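Local coordinates for arginine decarboxylase (Campylobacter jejuni subsp. jejuni, PDB 3NZP), which probably catalyses the pyridoxal-phosphate-dependent decarboxylation of arginine to agmatine, a step that leads into polyamine and spermidine biosynthesis, at residues D480-S485 against M525-F530; L332-L337 against V442-F447; H532-I537 against I551-I556. One frame throughout, in Å; residues are numbered along the deposited sequence.

Overall arrangement
From the N terminus, strand 47-50 of the mixed sheet comes first, then the PLP-binding barrel, then strand 330-341, back in the sheet; the three contacts lie on this sheet or in loops leaving it. Interaction 2 closes a 104-residue excursion, mostly the helical bundle domain, bringing 442-447 back to strand 330-341. Interaction 1 closes a 39-residue excursion between the loops 480-485 and 525-530. The latter leads almost directly into interaction 3, a hairpin contact closing 13 residues. The three follow in series, none nested or crossed. Interactions 1 and 2 touch through D480 OD1 and L446 N, whereas L332 packs lightly on P533 of interaction 3. Interactions 1 and 3 both reach the second subunit.

Interaction 1 of 3, residues D480-S485 against M525-F530; sequences DITCDS and MKHNLF
The ring of F530 packs against I481, while T482 and D484 meet H527. Two loops of the sheet domain thus join beside the cofactor site of a fold type III decarboxylase, which forms at the dimer interface. From CB of F530, CG leaves anti to the carbonyl carbon (chi1 -71°) and the ring reaches obliquely towards I481. CE1 lies beside I481 O, CE2 meets I481 CD1 at 3.8 Å, and CZ at the tip lies 3.6 Å from I481 O; I481 is the central residue of an inverse gamma turn. Further along the loop, CG2 of T482 stands at the edge of the H527 imidazole, 3.9 Å from CD2, the two side chains crossing at about a right angle. D484 CB sits at the same ring's edge by NE2, whereas D484 OD1 accepts a bond from D486 N. F447 stacks on the imidazole. The link is therefore van der Waals in kind and buried. C483, predicted to be the proton donor, touches a bound PLP, and its neighbour N528 packs on K86 of the second subunit. Within the contact, C483 SG lies 4.1 Å from N528 OD1.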
# COMPACT_ATOMS: atom_id res chain seq x y z
N ASP B 480 -1.56 -12.00 -10.77
CA ASP B 480 -2.81 -11.31 -11.08
C ASP B 480 -2.78 -10.60 -12.43
O ASP B 480 -1.74 -10.50 -13.07
CB ASP B 480 -3.15 -10.31 -9.97
CG ASP B 480 -2.29 -9.06 -10.03
OD1 ASP B 480 -2.48 -8.16 -9.18
OD2 ASP B 480 -1.42 -8.97 -10.94
N ILE B 481 -3.94 -10.10 -12.84
CA ILE B 481 -4.07 -9.40 -14.11
C ILE B 481 -3.64 -7.95 -13.98
O ILE B 481 -4.46 -7.06 -13.82
CB ILE B 481 -5.52 -9.46 -14.61
CG1 ILE B 481 -6.46 -9.02 -13.48
CG2 ILE B 481 -5.85 -10.87 -15.08
CD1 ILE B 481 -7.90 -8.76 -13.90
N THR B 482 -2.33 -7.72 -14.03
CA THR B 482 -1.80 -6.37 -13.92
C THR B 482 -0.51 -6.25 -14.74
O THR B 482 0.27 -7.21 -14.83
CB THR B 482 -1.49 -6.01 -12.45
OG1 THR B 482 -2.70 -6.04 -11.69
CG2 THR B 482 -0.88 -4.62 -12.36
N CYS B 483 -0.30 -5.08 -15.33
CA CYS B 483 0.90 -4.84 -16.13
C CYS B 483 2.12 -5.04 -15.25
O CYS B 483 2.99 -5.88 -15.53
CB CYS B 483 0.89 -3.40 -16.66
SG CYS B 483 -0.61 -2.96 -17.51
N ASP B 484 2.16 -4.27 -14.16
CA ASP B 484 3.24 -4.30 -13.19
C ASP B 484 3.63 -5.73 -12.83
O ASP B 484 2.83 -6.49 -12.28
CB ASP B 484 2.84 -3.55 -11.91
CG ASP B 484 3.86 -3.71 -10.79
OD1 ASP B 484 5.06 -3.44 -11.02
OD2 ASP B 484 3.46 -4.09 -9.67
N SER B 485 4.86 -6.08 -13.16
CA SER B 485 5.37 -7.41 -12.87
C SER B 485 5.51 -7.61 -11.37
O SER B 485 5.62 -8.73 -10.90
CB SER B 485 6.72 -7.62 -13.57
OG SER B 485 7.70 -6.71 -13.09
N MSE B 525 -4.90 -0.60 -1.94
CA MSE B 525 -4.39 0.49 -2.76
C MSE B 525 -5.28 0.78 -3.97
O MSE B 525 -5.50 1.95 -4.30
CB MSE B 525 -2.96 0.19 -3.22
CG MSE B 525 -1.91 0.18 -2.13
SE MSE B 525 -0.58 -1.23 -2.47
CE MSE B 525 0.37 -0.35 -3.94
N LYS B 526 -5.77 -0.27 -4.63
CA LYS B 526 -6.65 -0.08 -5.80
C LYS B 526 -5.78 0.41 -6.97
O LYS B 526 -6.02 1.49 -7.56
CB LYS B 526 -7.75 0.93 -5.42
CG LYS B 526 -8.63 1.51 -6.55
CD LYS B 526 -9.53 2.61 -5.94
CE LYS B 526 -8.65 3.67 -5.23
NZ LYS B 526 -9.19 4.42 -4.03
N HIS B 527 -4.79 -0.42 -7.30
CA HIS B 527 -3.82 -0.16 -8.37
C HIS B 527 -4.42 0.39 -9.68
O HIS B 527 -4.81 1.57 -9.74
CB HIS B 527 -3.00 -1.42 -8.62
CG HIS B 527 -1.57 -1.14 -8.94
ND1 HIS B 527 -0.80 -0.26 -8.21
CD2 HIS B 527 -0.77 -1.61 -9.93
CE1 HIS B 527 0.41 -0.20 -8.73
NE2 HIS B 527 0.46 -1.01 -9.77
N ASN B 528 -4.49 -0.42 -10.73
CA ASN B 528 -5.04 0.05 -12.00
C ASN B 528 -6.55 0.24 -11.95
O ASN B 528 -7.28 -0.26 -12.80
CB ASN B 528 -4.69 -0.92 -13.14
CG ASN B 528 -3.20 -0.96 -13.43
OD1 ASN B 528 -2.74 -1.74 -14.27
ND2 ASN B 528 -2.43 -0.12 -12.74
N LEU B 529 -7.01 0.98 -10.94
CA LEU B 529 -8.44 1.27 -10.73
C LEU B 529 -9.29 0.04 -10.45
O LEU B 529 -10.52 0.13 -10.48
CB LEU B 529 -9.03 2.05 -11.92
CG LEU B 529 -8.62 3.52 -12.00
CD1 LEU B 529 -9.19 4.20 -13.23
CD2 LEU B 529 -9.11 4.20 -10.73
N PHE B 530 -8.66 -1.11 -10.19
CA PHE B 530 -9.43 -2.31 -9.88
C PHE B 530 -10.05 -2.10 -8.51
O PHE B 530 -9.38 -2.26 -7.49
CB PHE B 530 -8.54 -3.57 -9.88
CG PHE B 530 -8.06 -3.99 -11.24
CD1 PHE B 530 -6.79 -3.66 -11.69
CD2 PHE B 530 -8.91 -4.69 -12.10
CE1 PHE B 530 -6.37 -4.01 -12.98
CE2 PHE B 530 -8.50 -5.05 -13.39
CZ PHE B 530 -7.22 -4.71 -13.83

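Interaction 2 of 3, residues L332-L337 against V442-F447; sequences LIAPVL and VNFSLF
L337 packs round the CB of N443 where 442-447 leaves strand 438-442 and runs beside strand 330-341 in the mixed sheet next to the barrel. This is the dense end. V336 and V442 form an antiparallel non-hydrogen-bonded pair, their CA atoms 4.4 Å apart, and N443 N donates to P335 O at 3.0 Å. The CG, CD1 and CD2 of L337 all approach N443 CB, CD1 at 3.5 Å, while P335 CG comes to 4.0 Å from it. The other end is thinner. F444 lays its CB 3.8 Å from A334 CB, and its ring, set obliquely to L332, meets CD1 of that leucine only through CD2, at 4.0 Å. Beyond F444 the loop veers from the strand; the F444 ring itself stacks on F513 of strand 510-513. Every touching residue is buried. With a single hydrogen bond between the segments and hydrocarbon nearly everywhere else, that backbone bond supplies the directional part of the match, and the apolar groups fill in by shape.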
# COMPACT_ATOMS: atom_id res chain seq x y z
N LEU B 332 -10.69 -14.66 0.10
CA LEU B 332 -10.72 -14.02 -1.20
C LEU B 332 -10.64 -15.09 -2.29
O LEU B 332 -9.58 -15.67 -2.51
CB LEU B 332 -9.53 -13.05 -1.34
CG LEU B 332 -9.54 -12.06 -2.51
CD1 LEU B 332 -9.09 -12.74 -3.78
CD2 LEU B 332 -10.94 -11.50 -2.66
N ILE B 333 -11.76 -15.36 -2.94
CA ILE B 333 -11.80 -16.36 -4.01
C ILE B 333 -11.64 -15.68 -5.37
O ILE B 333 -12.29 -14.67 -5.65
CB ILE B 333 -13.15 -17.11 -4.03
CG1 ILE B 333 -13.27 -18.02 -2.81
CG2 ILE B 333 -13.30 -17.89 -5.33
CD1 ILE B 333 -13.82 -17.31 -1.61
N ALA B 334 -10.79 -16.25 -6.21
CA ALA B 334 -10.56 -15.70 -7.55
C ALA B 334 -10.37 -16.82 -8.56
O ALA B 334 -9.54 -17.70 -8.37
CB ALA B 334 -9.33 -14.80 -7.53
N PRO B 335 -11.16 -16.81 -9.64
CA PRO B 335 -11.06 -17.85 -10.68
C PRO B 335 -9.81 -17.71 -11.55
O PRO B 335 -9.35 -16.60 -11.82
CB PRO B 335 -12.35 -17.64 -11.48
CG PRO B 335 -12.56 -16.18 -11.41
CD PRO B 335 -12.25 -15.87 -9.95
N VAL B 336 -9.25 -18.84 -11.98
CA VAL B 336 -8.05 -18.79 -12.81
C VAL B 336 -8.45 -18.47 -14.24
O VAL B 336 -9.11 -19.27 -14.89
CB VAL B 336 -7.30 -20.13 -12.83
CG1 VAL B 336 -5.96 -19.94 -13.52
CG2 VAL B 336 -7.11 -20.66 -11.43
N LEU B 337 -8.03 -17.30 -14.73
CA LEU B 337 -8.35 -16.88 -16.09
C LEU B 337 -7.57 -17.64 -17.14
O LEU B 337 -8.17 -18.31 -17.97
CB LEU B 337 -8.08 -15.40 -16.25
CG LEU B 337 -8.83 -14.54 -15.24
CD1 LEU B 337 -8.41 -13.07 -15.34
CD2 LEU B 337 -10.31 -14.70 -15.51
N VAL B 442 -4.74 -15.29 -12.13
CA VAL B 442 -5.97 -15.20 -11.33
C VAL B 442 -6.66 -13.86 -11.49
O VAL B 442 -6.03 -12.81 -11.46
CB VAL B 442 -5.70 -15.40 -9.83
CG1 VAL B 442 -6.89 -16.08 -9.17
CG2 VAL B 442 -4.43 -16.20 -9.61
N ASN B 443 -7.97 -13.92 -11.64
CA ASN B 443 -8.79 -12.73 -11.82
C ASN B 443 -8.94 -11.92 -10.54
O ASN B 443 -9.99 -11.96 -9.90
CB ASN B 443 -10.18 -13.13 -12.33
CG ASN B 443 -10.97 -11.95 -12.85
OD1 ASN B 443 -12.15 -12.09 -13.17
ND2 ASN B 443 -10.33 -10.78 -12.94
N PHE B 444 -7.89 -11.21 -10.16
CA PHE B 444 -7.97 -10.39 -8.96
C PHE B 444 -6.77 -9.47 -8.96
O PHE B 444 -5.97 -9.49 -9.90
CB PHE B 444 -7.98 -11.24 -7.70
CG PHE B 444 -6.63 -11.72 -7.29
CD1 PHE B 444 -5.88 -12.53 -8.14
CD2 PHE B 444 -6.08 -11.35 -6.07
CE1 PHE B 444 -4.60 -12.96 -7.79
CE2 PHE B 444 -4.81 -11.78 -5.69
CZ PHE B 444 -4.06 -12.59 -6.56
N SER B 445 -6.63 -8.67 -7.91
CA SER B 445 -5.51 -7.75 -7.83
C SER B 445 -4.69 -8.01 -6.56
O SER B 445 -5.24 -8.03 -5.45
CB SER B 445 -6.03 -6.31 -7.85
OG SER B 445 -4.98 -5.36 -7.96
N LEU B 446 -3.38 -8.23 -6.73
CA LEU B 446 -2.47 -8.48 -5.61
C LEU B 446 -2.09 -7.18 -4.89
O LEU B 446 -1.21 -7.16 -4.03
CB LEU B 446 -1.19 -9.18 -6.09
CG LEU B 446 -1.23 -10.71 -6.20
CD1 LEU B 446 0.03 -11.22 -6.88
CD2 LEU B 446 -1.36 -11.33 -4.82
N PHE B 447 -2.75 -6.09 -5.28
CA PHE B 447 -2.52 -4.79 -4.68
C PHE B 447 -3.81 -4.35 -4.03
O PHE B 447 -3.80 -3.57 -3.08
CB PHE B 447 -2.09 -3.77 -5.73
CG PHE B 447 -0.67 -3.93 -6.18
CD1 PHE B 447 -0.28 -5.06 -6.90
CD2 PHE B 447 0.29 -2.99 -5.84
CE1 PHE B 447 1.04 -5.23 -7.29
CE2 PHE B 447 1.62 -3.15 -6.22
CZ PHE B 447 2.00 -4.28 -6.94

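Interaction 3 of 3, residues H532-I537 against I551-I556; sequences HPTEAI and IEAQSI
T534 faces A553 and E535 faces I551 at the base of a beta hairpin, in which strands 534-540 and 545-551 pair antiparallel, 534-540 also joining strand 47-50 of the mixed sheet. E535 and I551 form a hydrogen-bonded pair: E535 N gives to I551 O at 3.1 Å, and I551 N gives back to E535 O at 2.8 Å. Their side chains lie side by side and point the same way, E535 CG 3.8 Å from I551 CB. The glutamate CG sits between its own backbone N and carbonyl carbon (chi1 74°); beyond it the chain extends, and OE2 ends in a salt bridge to R50 of strand 47-50. The aliphatic stem thus serves the hairpin while the charge serves the neighbouring strand. I551 also packs on D564 of the second subunit.

T534 branches differently. With OG1 anti to the carbonyl carbon (chi1 -67°), the hydroxyl accepts the A553 N-H at 2.9 Å, in a bent bond of 140°, whereas CG2 turns to I551 O. This side-chain bond carries the pairing two residues past the end of strand 545-551. A553 CB lies against the H532 carbonyl, 3.7 Å from H532 O. H532 in turn folds back on its own segment: ND1 donates to P533 O, and NE2 bonds to E521. Further on, 551-556 passes into helix 556-562, where S555 is the N-cap and its OG takes the D558 N-H. Between the strands, T534 CA makes a C-H···O contact with I551 O at 3.2 Å.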
# COMPACT_ATOMS: atom_id res chain seq x y z
N HIS B 532 -12.62 -2.51 -5.12
CA HIS B 532 -12.89 -3.60 -4.19
C HIS B 532 -13.80 -4.62 -4.90
O HIS B 532 -14.78 -4.25 -5.56
CB HIS B 532 -13.55 -3.03 -2.92
CG HIS B 532 -13.73 -4.03 -1.82
ND1 HIS B 532 -14.20 -5.31 -2.03
CD2 HIS B 532 -13.58 -3.90 -0.47
CE1 HIS B 532 -14.34 -5.92 -0.87
NE2 HIS B 532 -13.98 -5.09 0.09
N PRO B 533 -13.46 -5.91 -4.81
CA PRO B 533 -14.27 -6.94 -5.46
C PRO B 533 -15.61 -7.12 -4.78
O PRO B 533 -15.83 -6.61 -3.69
CB PRO B 533 -13.38 -8.18 -5.36
CG PRO B 533 -12.61 -7.96 -4.12
CD PRO B 533 -12.26 -6.49 -4.20
N THR B 534 -16.53 -7.83 -5.43
CA THR B 534 -17.83 -8.05 -4.82
C THR B 534 -17.65 -8.83 -3.53
O THR B 534 -16.87 -9.78 -3.48
CB THR B 534 -18.75 -8.83 -5.75
OG1 THR B 534 -19.05 -8.05 -6.91
CG2 THR B 534 -20.02 -9.20 -5.04
N GLU B 535 -18.34 -8.43 -2.47
CA GLU B 535 -18.22 -9.16 -1.22
C GLU B 535 -19.59 -9.64 -0.79
O GLU B 535 -20.61 -9.02 -1.11
CB GLU B 535 -17.62 -8.28 -0.13
CG GLU B 535 -18.54 -7.21 0.43
CD GLU B 535 -17.91 -6.47 1.62
OE1 GLU B 535 -16.92 -5.72 1.40
OE2 GLU B 535 -18.40 -6.66 2.77
N ALA B 536 -19.63 -10.76 -0.08
CA ALA B 536 -20.88 -11.33 0.37
C ALA B 536 -20.69 -11.92 1.75
O ALA B 536 -19.62 -12.44 2.05
CB ALA B 536 -21.35 -12.41 -0.60
N ILE B 537 -21.72 -11.83 2.58
CA ILE B 537 -21.68 -12.37 3.94
C ILE B 537 -22.40 -13.70 4.01
O ILE B 537 -23.61 -13.76 3.81
CB ILE B 537 -22.33 -11.41 4.91
CG1 ILE B 537 -21.62 -10.07 4.81
CG2 ILE B 537 -22.31 -11.99 6.32
CD1 ILE B 537 -22.30 -8.98 5.57
N ILE B 551 -22.45 -6.99 -1.82
CA ILE B 551 -22.06 -5.65 -2.24
C ILE B 551 -21.37 -5.87 -3.58
O ILE B 551 -20.23 -6.33 -3.64
CB ILE B 551 -21.04 -4.99 -1.28
CG1 ILE B 551 -21.63 -4.86 0.11
CG2 ILE B 551 -20.74 -3.58 -1.75
CD1 ILE B 551 -22.87 -3.98 0.12
N GLU B 552 -22.08 -5.55 -4.65
CA GLU B 552 -21.55 -5.75 -5.98
C GLU B 552 -20.41 -4.77 -6.27
O GLU B 552 -20.40 -3.65 -5.76
CB GLU B 552 -22.69 -5.61 -6.99
CG GLU B 552 -22.39 -6.03 -8.41
CD GLU B 552 -23.66 -6.30 -9.17
OE1 GLU B 552 -24.69 -5.72 -8.78
OE2 GLU B 552 -23.63 -7.09 -10.14
N ALA B 553 -19.44 -5.21 -7.07
CA ALA B 553 -18.30 -4.38 -7.42
C ALA B 553 -18.70 -3.20 -8.30
O ALA B 553 -19.51 -3.34 -9.22
CB ALA B 553 -17.27 -5.22 -8.14
N GLN B 554 -18.15 -2.02 -8.00
CA GLN B 554 -18.45 -0.80 -8.76
C GLN B 554 -18.32 -0.92 -10.27
O GLN B 554 -17.52 -1.70 -10.78
CB GLN B 554 -17.53 0.33 -8.33
CG GLN B 554 -17.92 1.05 -7.09
CD GLN B 554 -17.20 2.37 -6.97
OE1 GLN B 554 -15.97 2.45 -7.18
NE2 GLN B 554 -17.94 3.43 -6.64
N SER B 555 -19.09 -0.12 -10.99
CA SER B 555 -18.97 -0.16 -12.44
C SER B 555 -17.89 0.85 -12.80
O SER B 555 -17.58 1.76 -12.01
CB SER B 555 -20.28 0.26 -13.11
OG SER B 555 -20.49 1.65 -12.95
N ILE B 556 -17.31 0.68 -13.98
CA ILE B 556 -16.26 1.59 -14.46
C ILE B 556 -16.69 3.04 -14.24
O ILE B 556 -15.93 3.85 -13.71
CB ILE B 556 -16.01 1.36 -15.95
CG1 ILE B 556 -15.31 0.03 -16.14
CG2 ILE B 556 -15.15 2.47 -16.51
CD1 ILE B 556 -15.18 -0.30 -17.59